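Local structure of lysyl oxidase (Pichia pastoris, 1W7C) at residues Y381-T386 and N394-Y399; N428-S433 and N441-F446. The protein probably oxidises primary amines, including lysyl side chains, to aldehydes, using a copper ion and a topaquinone cofactor in each subunit. One frame throughout, in Å; residues are numbered along the deposited sequence. Where two conformers were deposited one is given.

Interaction 1: Y381-T386 and N394-Y399; sequences YFTTDT and NRTLSY. With NAG (2-acetamido-2-deoxy-beta-D-glucopyranose), chain T.
Phe382 faces both Ser398 and Tyr399, a classic beta bulge in the antiparallel hairpin of strands 380-388 and 391-405. Phe382 O accepts Ser398 N at 2.9 Å and, weakly, Tyr399 N, while Phe382 N donates to Tyr399 O; past the bulge, Thr384 and Arg395 form a regular hydrogen-bonded pair.

Phe382, Thr384 and Tyr399 meet on one face. Tyr399 CG lies between its backbone N and carbonyl carbon (chi1 67°), and the ring presents a face to Phe382 CB, 3.4 Å from Tyr399 CZ. The two rings are nearly parallel but slid apart and barely overlap; the closest approach is the CH-pi contact of Phe382 CB. Thr384 CG2 meets the Tyr399 ring at its edge, and the hydroxyl beyond is hydrogen-bonded to Glu300 and Thr311. Away from that face, Leu397 CG makes an off-centre CH-pi contact with the Tyr381 ring.

Among the polar contacts, Thr384 OG1 and Ser398 OG, in the conformer described, share a hydrogen bond of 2.7 Å. Arg395, extended from CG to NE, donates from NH1 to Thr386 OG1 at 2.8 Å, nearly straight (171°) and in the guanidinium plane. NE donates to Arg366 O and waters bond NH1 and NH2, holding all three nitrogens.

The N-linked sugar leaves from Asn394 ND2, joined to NAG C1; a water bridges Asn394 OD1 to Asp385 OD2, and Thr383 CG2 lies 3.6 Å from NAG O5.

Interaction 2: N428-S433 and N441-F446; sequences NVRFIS and NFLYKF
Arg430 meets Asn441 through a bend at chi3 (-71°), which swings NE off the line of an otherwise extended start to the chain. In the Asn441 conformer described, CG is anti to the backbone N, and the amide oxygen OD1 accepts Arg430 NE at 2.8 Å. The donor lies in the amide plane, on a lone pair of OD1, although the guanidinium and amide planes stand 83° apart. Leu443 CD1 covers one face of the guanidinium near its rim, 4.0 Å from Arg430 NH2. A water in the guanidinium plane accepts a hydrogen bond from NH2, and NH1 donates to Asp407 O of the second subunit.

Strands 418-433 and 440-446 form a beta hairpin in the copper amine oxidase enzyme domain, and their connecting loop carries the topaquinone derived from Tyr438. The ladder is regular: Val429 with Tyr444 and Phe431 with Phe442 are hydrogen-bonded pairs, and Arg430 with Leu443 lies between them as a non-hydrogen-bonded one.

On the face shared with Arg430, Asn428 and Lys445 run side by side. Lys445 curls at its last two torsions, and NZ donates to Asn428 OD1 at 2.8 Å. Salt bridges to Glu406 of the same chain and to Asp407 of the second subunit give the ammonium two acidic partners as well, which would be expected to stabilise its charge.

The other face is aromatic and packs on strand 318-326. There Phe431 and Phe442, in the conformer described, form an offset stack with centroids 4.8 Å apart; Phe442 CD1 sits over the Phe431 ring toward its rim, 3.4 Å from Phe431 CZ. Farther along, Val429 CG2 touches Phe446 CE1 at 4.2 Å.

Interactions 1 and 2 are two beta hairpins of the enzyme domain, in series along the chain with strand 411-415 between them, their centres about 14 Å apart. Strands 391-405 and 418-433 pair antiparallel, so the second strand of the first hairpin lies beside the first strand of the second. At this seam Tyr399 CB packs 3.3 Å from Arg430 O, and Tyr399 CD1 reaches Val429 CG1. The connected strands lead from a glycosylated hairpin, away from the annotated sites, to the dimer contact with the second subunit and the loop bearing the topaquinone. Close to that loop, the Ser433 side chain is about 7 Å from that of Asp358, the predicted proton acceptor.

Interaction 1: Y381-T386 and N394-Y399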
ATOM      1  N   TYR A 381      -9.343  -4.923 -24.434  1.00 16.35           N
ATOM      2  CA  TYR A 381      -9.837  -6.181 -23.892  1.00 17.56           C
ATOM      3  C   TYR A 381      -9.428  -7.372 -24.745  1.00 16.91           C
ATOM      4  O   TYR A 381      -9.339  -7.268 -25.991  1.00 18.28           O
ATOM      5  CB  TYR A 381     -11.373  -6.148 -23.818  1.00 18.34           C
ATOM      6  CG  TYR A 381     -11.870  -5.252 -22.749  1.00 18.35           C
ATOM      7  CD1 TYR A 381     -12.197  -3.957 -23.018  1.00 19.17           C
ATOM      8  CD2 TYR A 381     -11.944  -5.688 -21.431  1.00 19.19           C
ATOM      9  CE1 TYR A 381     -12.617  -3.100 -22.038  1.00 20.48           C
ATOM     10  CE2 TYR A 381     -12.362  -4.859 -20.442  1.00 19.51           C
ATOM     11  CZ  TYR A 381     -12.696  -3.562 -20.738  1.00 18.61           C
ATOM     12  OH  TYR A 381     -13.101  -2.708 -19.739  1.00 21.21           O
ATOM     13  N   PHE A 382      -9.219  -8.496 -24.067  1.00 16.00           N
ATOM     14  CA  PHE A 382      -8.708  -9.724 -24.686  1.00 16.37           C
ATOM     15  C   PHE A 382      -9.547 -10.932 -24.367  1.00 16.31           C
ATOM     16  O   PHE A 382     -10.083 -11.055 -23.275  1.00 18.08           O
ATOM     17  CB  PHE A 382      -7.216  -9.922 -24.280  1.00 16.40           C
ATOM     18  CG  PHE A 382      -6.372  -8.826 -24.854  1.00 17.91           C
ATOM     19  CD1 PHE A 382      -6.230  -7.625 -24.182  1.00 17.57           C
ATOM     20  CD2 PHE A 382      -5.882  -8.919 -26.157  1.00 19.62           C
ATOM     21  CE1 PHE A 382      -5.577  -6.551 -24.787  1.00 18.59           C
ATOM     22  CE2 PHE A 382      -5.218  -7.858 -26.760  1.00 23.97           C
ATOM     23  CZ  PHE A 382      -5.047  -6.682 -26.062  1.00 21.66           C
ATOM     24  N   THR A 383      -9.672 -11.797 -25.369  1.00 17.42           N
ATOM     25  CA  THR A 383     -10.464 -13.006 -25.313  1.00 17.40           C
ATOM     26  C   THR A 383      -9.545 -14.175 -24.984  1.00 18.46           C
ATOM     27  O   THR A 383      -8.446 -14.311 -25.562  1.00 18.98           O
ATOM     28  CB  THR A 383     -11.108 -13.227 -26.695  1.00 19.15           C
ATOM     29  OG1 THR A 383     -11.992 -12.141 -26.990  1.00 21.24           O
ATOM     30  CG2 THR A 383     -11.957 -14.483 -26.697  1.00 21.08           C
ATOM     31  N   THR A 384     -10.012 -15.032 -24.080  1.00 16.93           N
ATOM     32  CA  THR A 384      -9.331 -16.260 -23.717  1.00 16.15           C
ATOM     33  C   THR A 384     -10.313 -17.425 -23.793  1.00 16.90           C
ATOM     34  O   THR A 384     -11.481 -17.218 -24.041  1.00 20.03           O
ATOM     35  CB  THR A 384      -8.731 -16.179 -22.301  1.00 18.21           C
ATOM     36  OG1 THR A 384      -9.791 -15.967 -21.355  1.00 18.29           O
ATOM     37  CG2 THR A 384      -7.766 -15.005 -22.197  1.00 17.83           C
ATOM     38  N   ASP A 385      -9.836 -18.630 -23.514  1.00 16.88           N
ATOM     39  CA  ASP A 385     -10.704 -19.799 -23.620  1.00 17.08           C
ATOM     40  C   ASP A 385     -10.318 -20.869 -22.649  1.00 17.22           C
ATOM     41  O   ASP A 385      -9.198 -20.864 -22.095  1.00 18.27           O
ATOM     42  CB  ASP A 385     -10.705 -20.329 -25.068  1.00 19.43           C
ATOM     43  CG  ASP A 385      -9.326 -20.443 -25.625  1.00 17.97           C
ATOM     44  OD1 ASP A 385      -8.522 -21.273 -25.111  1.00 18.71           O
ATOM     45  OD2 ASP A 385      -8.966 -19.716 -26.583  1.00 21.67           O
ATOM     46  N   THR A 386     -11.283 -21.744 -22.369  1.00 17.73           N
ATOM     47  CA  THR A 386     -11.079 -22.929 -21.557  1.00 17.43           C
ATOM     48  C   THR A 386     -11.890 -24.063 -22.190  1.00 17.30           C
ATOM     49  O   THR A 386     -12.731 -23.845 -23.063  1.00 19.54           O
ATOM     50  CB  THR A 386     -11.572 -22.730 -20.106  1.00 18.19           C
ATOM     51  OG1 THR A 386     -12.944 -22.317 -20.146  1.00 19.12           O
ATOM     52  CG2 THR A 386     -10.779 -21.637 -19.373  1.00 18.73           C
ATOM     53  N   ASN A 394     -15.406 -19.696 -25.005  1.00 23.47           N
ATOM     54  CA  ASN A 394     -14.728 -18.506 -25.457  1.00 22.11           C
ATOM     55  C   ASN A 394     -15.187 -17.366 -24.561  1.00 24.44           C
ATOM     56  O   ASN A 394     -16.382 -17.064 -24.493  1.00 27.44           O
ATOM     57  CB  ASN A 394     -15.148 -18.239 -26.896  1.00 26.51           C
ATOM     58  CG  ASN A 394     -14.058 -17.678 -27.752  1.00 27.19           C
ATOM     59  OD1 ASN A 394     -12.877 -17.801 -27.465  1.00 32.38           O
ATOM     60  ND2 ASN A 394     -14.476 -17.115 -28.880  1.00 32.47           N
ATOM     61  N   ARG A 395     -14.255 -16.673 -23.934  1.00 20.25           N
ATOM     62  CA  ARG A 395     -14.585 -15.608 -22.996  1.00 21.92           C
ATOM     63  C   ARG A 395     -14.039 -14.288 -23.473  1.00 18.42           C
ATOM     64  O   ARG A 395     -12.851 -14.020 -23.391  1.00 18.80           O
ATOM     65  CB  ARG A 395     -13.999 -15.923 -21.623  1.00 27.24           C
ATOM     66  CG  ARG A 395     -14.803 -16.849 -20.821  1.00 37.08           C
ATOM     67  CD  ARG A 395     -14.367 -16.999 -19.363  1.00 44.57           C
ATOM     68  NE  ARG A 395     -15.072 -18.139 -18.823  1.00 25.80           N
ATOM     69  CZ  ARG A 395     -14.781 -19.391 -19.109  1.00 28.75           C
ATOM     70  NH1 ARG A 395     -13.681 -19.684 -19.791  1.00 26.09           N
ATOM     71  NH2 ARG A 395     -15.531 -20.369 -18.609  1.00 28.13           N
ATOM     72  N   THR A 396     -14.916 -13.463 -24.012  1.00 20.88           N
ATOM     73  CA  THR A 396     -14.531 -12.124 -24.414  1.00 20.43           C
ATOM     74  C   THR A 396     -14.449 -11.276 -23.144  1.00 17.50           C
ATOM     75  O   THR A 396     -14.959 -11.628 -22.062  1.00 19.06           O
ATOM     76  CB  THR A 396     -15.518 -11.516 -25.402  1.00 22.87           C
ATOM     77  OG1 THR A 396     -16.774 -11.372 -24.759  1.00 25.67           O
ATOM     78  CG2 THR A 396     -15.717 -12.483 -26.591  1.00 27.43           C
ATOM     79  N   LEU A 397     -13.746 -10.173 -23.280  1.00 17.89           N
ATOM     80  CA  LEU A 397     -13.551  -9.234 -22.180  1.00 16.77           C
ATOM     81  C   LEU A 397     -13.000  -9.952 -20.932  1.00 16.25           C
ATOM     82  O   LEU A 397     -13.349  -9.649 -19.793  1.00 17.89           O
ATOM     83  CB  LEU A 397     -14.831  -8.450 -21.894  1.00 18.90           C
ATOM     84  CG  LEU A 397     -15.203  -7.292 -22.877  1.00 25.57           C
ATOM     85  CD1 LEU A 397     -15.035  -7.516 -24.362  1.00 24.17           C
ATOM     86  CD2 LEU A 397     -16.565  -6.828 -22.495  1.00 24.87           C
ATOM     87  N   SER A 398     -12.093 -10.904 -21.162  1.00 15.94           N
ATOM     88  CA  SER A 398     -11.551 -11.744 -20.109  1.00 16.39           C
ATOM     89  C   SER A 398     -10.468 -11.055 -19.262  1.00 14.47           C
ATOM     90  O   SER A 398     -10.423 -11.242 -18.051  1.00 16.21           O
ATOM     91  CB  SER A 398     -10.966 -13.018 -20.736  0.55 22.69           C
ATOM     92  OG  SER A 398     -10.397 -13.859 -19.769  0.55 19.20           O
ATOM     93  N   TYR A 399      -9.611 -10.291 -19.912  1.00 14.76           N
ATOM     94  CA  TYR A 399      -8.677  -9.436 -19.217  1.00 14.35           C
ATOM     95  C   TYR A 399      -8.549  -8.140 -19.959  1.00 13.99           C
ATOM     96  O   TYR A 399      -8.900  -8.050 -21.127  1.00 16.47           O
ATOM     97  CB  TYR A 399      -7.333 -10.120 -18.948  1.00 13.71           C
ATOM     98  CG  TYR A 399      -6.470 -10.438 -20.160  1.00 14.59           C
ATOM     99  CD1 TYR A 399      -5.511  -9.552 -20.595  1.00 15.82           C
ATOM    100  CD2 TYR A 399      -6.577 -11.640 -20.813  1.00 15.28           C
ATOM    101  CE1 TYR A 399      -4.662  -9.864 -21.647  1.00 15.49           C
ATOM    102  CE2 TYR A 399      -5.729 -11.974 -21.873  1.00 15.79           C
ATOM    103  CZ  TYR A 399      -4.772 -11.075 -22.290  1.00 15.12           C
ATOM    104  OH  TYR A 399      -3.925 -11.376 -23.332  1.00 15.74           O
TER
HETATM  105  C1  NAG T 818     -13.504 -16.351 -29.621  1.00 42.03           C
HETATM  106  C2  NAG T 818     -13.762 -16.942 -31.023  1.00 37.95           C
HETATM  107  C3  NAG T 818     -12.982 -16.188 -32.094  1.00 36.36           C
HETATM  108  C4  NAG T 818     -13.312 -14.703 -32.013  1.00 40.83           C
HETATM  109  C5  NAG T 818     -13.129 -14.201 -30.567  1.00 38.01           C
HETATM  110  C6  NAG T 818     -13.562 -12.737 -30.434  1.00 55.00           C
HETATM  111  C7  NAG T 818     -14.388 -19.256 -31.414  1.00 66.39           C
HETATM  112  C8  NAG T 818     -13.883 -20.503 -32.076  1.00 81.12           C
HETATM  113  N2  NAG T 818     -13.456 -18.359 -31.090  1.00 41.45           N
HETATM  114  O3  NAG T 818     -13.305 -16.655 -33.393  1.00 43.09           O
HETATM  115  O4  NAG T 818     -12.507 -13.992 -32.935  1.00 75.83           O
HETATM  116  O5  NAG T 818     -13.913 -14.992 -29.695  1.00 48.88           O
HETATM  117  O6  NAG T 818     -14.968 -12.660 -30.570  1.00 57.62           O
HETATM  118  O7  NAG T 818     -15.594 -19.105 -31.202  1.00 63.01           O
HETATM  119  O   HOH W   1     -12.290  -9.656 -25.722  1.00 22.05           O
HETATM  120  O   HOH W   2     -11.479 -18.127 -20.673  1.00 25.72           O
HETATM  121  O   HOH W   3     -10.277 -17.774 -27.577  1.00 43.08           O
HETATM  122  O   HOH W   4     -14.892 -23.279 -18.596  1.00 22.04           O

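Interaction 2: N428-S433 and N441-F446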
ATOM      1  N   ASN A 428      -1.090  -1.535 -16.905  1.00 13.84           N
ATOM      2  CA  ASN A 428      -1.920  -2.273 -15.974  1.00 12.64           C
ATOM      3  C   ASN A 428      -2.617  -3.386 -16.719  1.00 12.98           C
ATOM      4  O   ASN A 428      -3.228  -3.132 -17.764  1.00 14.34           O
ATOM      5  CB  ASN A 428      -2.961  -1.330 -15.366  1.00 13.01           C
ATOM      6  CG  ASN A 428      -2.347  -0.274 -14.489  1.00 12.99           C
ATOM      7  OD1 ASN A 428      -2.143  -0.531 -13.288  1.00 14.09           O
ATOM      8  ND2 ASN A 428      -1.904   0.853 -15.078  1.00 14.43           N
ATOM      9  N   VAL A 429      -2.503  -4.587 -16.139  1.00 12.04           N
ATOM     10  CA  VAL A 429      -3.192  -5.781 -16.639  1.00 13.03           C
ATOM     11  C   VAL A 429      -4.091  -6.269 -15.498  1.00 13.23           C
ATOM     12  O   VAL A 429      -3.614  -6.532 -14.374  1.00 13.80           O
ATOM     13  CB  VAL A 429      -2.220  -6.869 -17.097  1.00 14.53           C
ATOM     14  CG1 VAL A 429      -2.970  -8.036 -17.698  1.00 15.92           C
ATOM     15  CG2 VAL A 429      -1.136  -6.321 -18.052  1.00 22.63           C
ATOM     16  N   ARG A 430      -5.405  -6.307 -15.776  1.00 14.15           N
ATOM     17  CA  ARG A 430      -6.369  -6.763 -14.775  1.00 14.65           C
ATOM     18  C   ARG A 430      -7.251  -7.905 -15.276  1.00 13.47           C
ATOM     19  O   ARG A 430      -7.627  -7.936 -16.458  1.00 14.28           O
ATOM     20  CB  ARG A 430      -7.298  -5.609 -14.382  1.00 15.26           C
ATOM     21  CG  ARG A 430      -8.551  -5.999 -13.642  1.00 16.72           C
ATOM     22  CD  ARG A 430      -9.377  -4.803 -13.169  1.00 16.45           C
ATOM     23  NE  ARG A 430      -8.706  -4.120 -12.067  1.00 15.40           N
ATOM     24  CZ  ARG A 430      -8.454  -2.839 -11.988  1.00 13.38           C
ATOM     25  NH1 ARG A 430      -8.847  -2.009 -12.947  1.00 15.16           N
ATOM     26  NH2 ARG A 430      -7.810  -2.361 -10.947  1.00 16.55           N
ATOM     27  N   PHE A 431      -7.586  -8.814 -14.364  1.00 13.39           N
ATOM     28  CA  PHE A 431      -8.793  -9.608 -14.563  1.00 14.83           C
ATOM     29  C   PHE A 431      -9.492  -9.736 -13.227  1.00 13.68           C
ATOM     30  O   PHE A 431      -8.878  -9.510 -12.169  1.00 14.48           O
ATOM     31  CB  PHE A 431      -8.555 -10.951 -15.272  1.00 15.73           C
ATOM     32  CG  PHE A 431      -8.090 -12.059 -14.396  1.00 15.31           C
ATOM     33  CD1 PHE A 431      -6.775 -12.147 -14.008  1.00 16.10           C
ATOM     34  CD2 PHE A 431      -8.977 -13.034 -13.964  1.00 16.83           C
ATOM     35  CE1 PHE A 431      -6.347 -13.196 -13.222  1.00 17.87           C
ATOM     36  CE2 PHE A 431      -8.529 -14.102 -13.182  1.00 16.56           C
ATOM     37  CZ  PHE A 431      -7.247 -14.166 -12.797  1.00 15.51           C
ATOM     38  N   ILE A 432     -10.776 -10.065 -13.286  1.00 14.75           N
ATOM     39  CA  ILE A 432     -11.581 -10.212 -12.090  1.00 14.51           C
ATOM     40  C   ILE A 432     -12.264 -11.572 -12.148  1.00 14.45           C
ATOM     41  O   ILE A 432     -12.910 -11.919 -13.149  1.00 16.34           O
ATOM     42  CB  ILE A 432     -12.653  -9.072 -12.040  1.00 15.02           C
ATOM     43  CG1 ILE A 432     -11.944  -7.733 -11.813  1.00 14.63           C
ATOM     44  CG2 ILE A 432     -13.627  -9.398 -10.907  1.00 17.81           C
ATOM     45  CD1 ILE A 432     -12.871  -6.510 -11.845  1.00 15.68           C
ATOM     46  N   SER A 433     -12.087 -12.348 -11.097  1.00 14.31           N
ATOM     47  CA  SER A 433     -12.731 -13.638 -10.948  1.00 14.73           C
ATOM     48  C   SER A 433     -13.787 -13.590  -9.853  1.00 14.04           C
ATOM     49  O   SER A 433     -13.473 -13.464  -8.666  1.00 15.03           O
ATOM     50  CB  SER A 433     -11.641 -14.672 -10.602  1.00 14.88           C
ATOM     51  OG  SER A 433     -12.187 -15.978 -10.658  1.00 16.15           O
ATOM     52  N   ASN A 441     -10.089  -9.198  -7.555  0.60 11.41           N
ATOM     53  CA  ASN A 441      -9.637  -8.231  -8.530  0.60 13.32           C
ATOM     54  C   ASN A 441      -8.122  -8.279  -8.546  0.60 13.69           C
ATOM     55  O   ASN A 441      -7.480  -7.912  -7.550  0.60 13.39           O
ATOM     56  CB  ASN A 441     -10.183  -6.866  -8.106  0.60 14.07           C
ATOM     57  CG  ASN A 441      -9.905  -5.782  -9.103  1.00 14.46           C
ATOM     58  OD1 ASN A 441      -8.943  -5.863  -9.887  1.00 15.41           O
ATOM     59  ND2 ASN A 441     -10.770  -4.757  -9.100  1.00 14.97           N
ATOM     60  N   PHE A 442      -7.553  -8.751  -9.660  0.60 12.55           N
ATOM     61  CA  PHE A 442      -6.108  -8.978  -9.790  0.60 12.77           C
ATOM     62  C   PHE A 442      -5.525  -7.905 -10.683  1.00 12.49           C
ATOM     63  O   PHE A 442      -6.053  -7.650 -11.772  1.00 15.07           O
ATOM     64  CB  PHE A 442      -5.825 -10.340 -10.419  1.00 13.71           C
ATOM     65  CG  PHE A 442      -6.371 -11.518  -9.629  1.00 12.94           C
ATOM     66  CD1 PHE A 442      -7.524 -12.147 -10.077  1.00 15.09           C
ATOM     67  CD2 PHE A 442      -5.765 -11.988  -8.485  1.00 13.95           C
ATOM     68  CE1 PHE A 442      -8.042 -13.221  -9.379  1.00 15.34           C
ATOM     69  CE2 PHE A 442      -6.280 -13.048  -7.810  1.00 15.19           C
ATOM     70  CZ  PHE A 442      -7.426 -13.658  -8.252  1.00 16.78           C
ATOM     71  N   LEU A 443      -4.443  -7.272 -10.236  1.00 13.18           N
ATOM     72  CA  LEU A 443      -3.807  -6.206 -10.996  1.00 13.82           C
ATOM     73  C   LEU A 443      -2.293  -6.431 -11.019  1.00 11.75           C
ATOM     74  O   LEU A 443      -1.691  -6.755 -10.016  1.00 13.58           O
ATOM     75  CB  LEU A 443      -4.149  -4.844 -10.384  1.00 13.61           C
ATOM     76  CG  LEU A 443      -3.653  -3.638 -11.143  1.00 13.04           C
ATOM     77  CD1 LEU A 443      -4.341  -3.495 -12.485  1.00 15.93           C
ATOM     78  CD2 LEU A 443      -3.858  -2.387 -10.325  1.00 14.64           C
ATOM     79  N   TYR A 444      -1.710  -6.197 -12.190  1.00 11.54           N
ATOM     80  CA  TYR A 444      -0.286  -6.233 -12.448  1.00 12.62           C
ATOM     81  C   TYR A 444       0.050  -4.852 -13.042  1.00 12.36           C
ATOM     82  O   TYR A 444      -0.463  -4.497 -14.099  1.00 13.42           O
ATOM     83  CB  TYR A 444       0.055  -7.388 -13.402  1.00 12.87           C
ATOM     84  CG  TYR A 444      -0.321  -8.713 -12.855  1.00 11.97           C
ATOM     85  CD1 TYR A 444      -1.612  -9.198 -12.947  1.00 13.10           C
ATOM     86  CD2 TYR A 444       0.612  -9.496 -12.182  1.00 11.68           C
ATOM     87  CE1 TYR A 444      -1.988 -10.411 -12.337  1.00 13.25           C
ATOM     88  CE2 TYR A 444       0.248 -10.698 -11.594  1.00 13.54           C
ATOM     89  CZ  TYR A 444      -1.026 -11.177 -11.706  1.00 13.03           C
ATOM     90  OH  TYR A 444      -1.321 -12.393 -11.118  1.00 14.18           O
ATOM     91  N   LYS A 445       0.925  -4.105 -12.348  1.00 13.05           N
ATOM     92  CA  LYS A 445       1.191  -2.705 -12.649  1.00 12.93           C
ATOM     93  C   LYS A 445       2.689  -2.525 -12.876  1.00 12.26           C
ATOM     94  O   LYS A 445       3.506  -2.831 -11.993  1.00 13.79           O
ATOM     95  CB  LYS A 445       0.716  -1.881 -11.454  1.00 13.53           C
ATOM     96  CG  LYS A 445       0.912  -0.376 -11.669  1.00 13.60           C
ATOM     97  CD  LYS A 445       0.582   0.437 -10.405  1.00 14.95           C
ATOM     98  CE  LYS A 445      -0.931   0.457 -10.082  1.00 14.84           C
ATOM     99  NZ  LYS A 445      -1.778   1.123 -11.095  1.00 14.58           N
ATOM    100  N   PHE A 446       3.042  -2.070 -14.060  1.00 12.84           N
ATOM    101  CA  PHE A 446       4.412  -1.925 -14.511  1.00 13.60           C
ATOM    102  C   PHE A 446       4.813  -0.440 -14.567  1.00 12.70           C
ATOM    103  O   PHE A 446       4.034   0.365 -15.048  1.00 13.29           O
ATOM    104  CB  PHE A 446       4.596  -2.519 -15.926  1.00 13.83           C
ATOM    105  CG  PHE A 446       4.263  -4.014 -16.025  1.00 14.08           C
ATOM    106  CD1 PHE A 446       2.945  -4.449 -16.109  1.00 14.21           C
ATOM    107  CD2 PHE A 446       5.259  -4.951 -16.081  1.00 14.91           C
ATOM    108  CE1 PHE A 446       2.639  -5.786 -16.237  1.00 18.16           C
ATOM    109  CE2 PHE A 446       4.955  -6.293 -16.178  1.00 17.03           C
ATOM    110  CZ  PHE A 446       3.673  -6.705 -16.227  1.00 17.24           C
TER
HETATM  111  O   HOH W   5      -7.005  -3.442  -8.477  1.00 19.14           O